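General Secretion Pathway Protein (Vibrio vulnificus, PDB 4G54) is a periplasmic part of the EpsAB fusion protein of the type II secretion system and probably binds peptidoglycan. Local coordinates at residues V149-L154 with E161-T166. Residues are numbered along the deposited sequence; the frame is centred on the assembly and turned at random.
Sequences VLDQLL and EPLKTT
Asp151 reaches out from helix 145-158 and lays its carboxylate against the backbone of Pro162 to Thr165, in the loop that leads to helix 170-182. Its CG stands anti to the backbone N (chi1 179°), which sets both oxygens against the loop amides. OD1 accepts a hydrogen bond from Leu163 N at 2.8 Å, through the syn lone pair. OD2 takes Thr165 N at 3.1 Å. That N-H comes from above the carboxylate plane, 48° out of it. A third amide, Lys164 N, lies 2.7 Å from OD2, but its bond is bent to 117° and is weak. Leu163 has a right-handed helical backbone conformation and Lys164, with positive phi and psi, a left-handed one. The three amides therefore form a nest, an anion-binding turn, around the carboxylate.

Carbon atoms pack around the acid. Pro162 CB and Asp151 OD1 are 3.7 Å apart. Thr165 CG2 sits 3.9 Å from Asp151 OD2, while its OG1 bonds to Gln167 O. On the outer side, Gln152 bends at chi2 and brings its amide back to the proline ring, with NE2 3.8 Å from Pro162 CG. Asp151 also touches Leu172 of helix 170-182. On helix 145-158, Leu150 and Leu153 pack on helix 193-202. Both segments belong to the putative peptidoglycan-binding domain.

The contact is thus mainly polar: one buried carboxylate meets the backbone of an irregular loop, which Thr166 also joins to Glu148. Two N-H groups, with a third held weakly, would be expected to stabilise the negative charge and favour the ionised form.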
loop_
_atom_site.group_PDB
_atom_site.type_symbol
_atom_site.label_atom_id
_atom_site.label_comp_id
_atom_site.label_asym_id
_atom_site.label_seq_id
_atom_site.Cartn_x
_atom_site.Cartn_y
_atom_site.Cartn_z
ATOM N N VAL A 149 16.623 -6.036 4.191
ATOM C CA VAL A 149 15.285 -5.523 4.053
ATOM C C VAL A 149 14.180 -6.306 4.808
ATOM O O VAL A 149 13.361 -5.700 5.486
ATOM C CB VAL A 149 14.870 -5.517 2.518
ATOM C CG1 VAL A 149 13.391 -5.169 2.334
ATOM C CG2 VAL A 149 15.743 -4.477 1.809
ATOM N N LEU A 150 14.301 -7.651 4.814
ATOM C CA LEU A 150 13.456 -8.532 5.657
ATOM C C LEU A 150 13.556 -8.127 7.145
ATOM O O LEU A 150 12.515 -7.918 7.804
ATOM C CB LEU A 150 13.884 -10.023 5.418
ATOM C CG LEU A 150 13.067 -10.908 6.318
ATOM C CD1 LEU A 150 11.563 -10.812 6.185
ATOM C CD2 LEU A 150 13.566 -12.375 6.099
ATOM N N ASP A 151 14.807 -7.898 7.556
ATOM C CA ASP A 151 15.090 -7.605 8.982
ATOM C C ASP A 151 14.341 -6.248 9.290
ATOM O O ASP A 151 13.615 -6.127 10.328
ATOM C CB ASP A 151 16.582 -7.550 9.100
ATOM C CG ASP A 151 17.106 -7.216 10.535
ATOM O OD1 ASP A 151 16.467 -7.617 11.532
ATOM O OD2 ASP A 151 18.179 -6.529 10.563
ATOM N N GLN A 152 14.484 -5.256 8.421
ATOM C CA GLN A 152 13.904 -3.973 8.686
ATOM C C GLN A 152 12.378 -4.044 8.671
ATOM O O GLN A 152 11.724 -3.391 9.546
ATOM C CB GLN A 152 14.370 -2.952 7.606
ATOM C CG GLN A 152 15.885 -2.726 7.777
ATOM C CD GLN A 152 16.262 -1.895 9.059
ATOM O OE1 GLN A 152 15.445 -1.107 9.596
ATOM N NE2 GLN A 152 17.532 -2.090 9.560
ATOM N N LEU A 153 11.789 -4.798 7.714
ATOM C CA LEU A 153 10.299 -4.851 7.631
ATOM C C LEU A 153 9.745 -5.593 8.845
ATOM O O LEU A 153 8.719 -5.234 9.408
ATOM C CB LEU A 153 9.930 -5.641 6.330
ATOM C CG LEU A 153 10.158 -4.844 5.083
ATOM C CD1 LEU A 153 9.942 -5.779 3.847
ATOM C CD2 LEU A 153 9.193 -3.664 5.005
ATOM N N LEU A 154 10.468 -6.648 9.278
ATOM C CA LEU A 154 9.915 -7.412 10.453
ATOM C C LEU A 154 9.950 -6.541 11.675
ATOM O O LEU A 154 8.986 -6.576 12.466
ATOM C CB LEU A 154 10.767 -8.654 10.789
ATOM C CG LEU A 154 10.506 -9.778 9.883
ATOM C CD1 LEU A 154 11.638 -10.854 10.088
ATOM C CD2 LEU A 154 9.081 -10.419 10.300
ATOM N N GLU A 161 12.988 -3.894 17.563
ATOM C CA GLU A 161 14.286 -3.481 16.957
ATOM C C GLU A 161 14.785 -4.485 15.957
ATOM O O GLU A 161 14.649 -5.691 16.146
ATOM C CB GLU A 161 15.325 -3.329 18.105
ATOM C CG GLU A 161 14.912 -2.221 19.102
ATOM C CD GLU A 161 14.948 -0.867 18.424
ATOM O OE1 GLU A 161 15.896 -0.638 17.648
ATOM O OE2 GLU A 161 14.011 -0.036 18.586
ATOM N N PRO A 162 15.390 -3.997 14.850
ATOM C CA PRO A 162 16.023 -4.931 13.921
ATOM C C PRO A 162 17.309 -5.515 14.433
ATOM O O PRO A 162 17.892 -4.949 15.420
ATOM C CB PRO A 162 16.311 -4.072 12.681
ATOM C CG PRO A 162 16.381 -2.665 13.183
ATOM C CD PRO A 162 15.429 -2.579 14.401
ATOM N N LEU A 163 17.699 -6.670 13.874
ATOM C CA LEU A 163 18.959 -7.272 14.236
ATOM C C LEU A 163 20.142 -6.560 13.586
ATOM O O LEU A 163 21.297 -6.756 14.111
ATOM C CB LEU A 163 19.026 -8.757 13.779
ATOM C CG LEU A 163 17.876 -9.577 14.387
ATOM C CD1 LEU A 163 18.095 -10.972 13.885
ATOM C CD2 LEU A 163 17.928 -9.601 15.946
ATOM N N LYS A 164 19.921 -5.779 12.498
ATOM C CA LYS A 164 21.062 -5.242 11.661
ATOM C C LYS A 164 21.876 -6.413 11.126
ATOM O O LYS A 164 23.115 -6.447 11.235
ATOM C CB LYS A 164 21.941 -4.206 12.370
ATOM C CG LYS A 164 21.000 -3.051 12.824
ATOM C CD LYS A 164 21.854 -1.883 13.429
ATOM C CE LYS A 164 20.991 -1.027 14.382
ATOM N NZ LYS A 164 21.794 0.161 14.971
ATOM N N THR A 165 21.188 -7.347 10.470
ATOM C CA THR A 165 21.914 -8.518 9.952
ATOM C C THR A 165 21.769 -8.552 8.420
ATOM O O THR A 165 20.685 -8.251 7.912
ATOM C CB THR A 165 21.343 -9.784 10.575
ATOM O OG1 THR A 165 22.089 -10.898 10.104
ATOM C CG2 THR A 165 19.850 -10.017 10.217
ATOM N N THR A 166 22.833 -9.026 7.730
ATOM C CA THR A 166 22.778 -9.347 6.354
ATOM C C THR A 166 22.604 -10.824 6.169
ATOM O O THR A 166 22.447 -11.304 5.044
ATOM C CB THR A 166 24.218 -8.997 5.751
ATOM O OG1 THR A 166 24.416 -7.607 6.003
ATOM C CG2 THR A 166 24.233 -9.219 4.262
#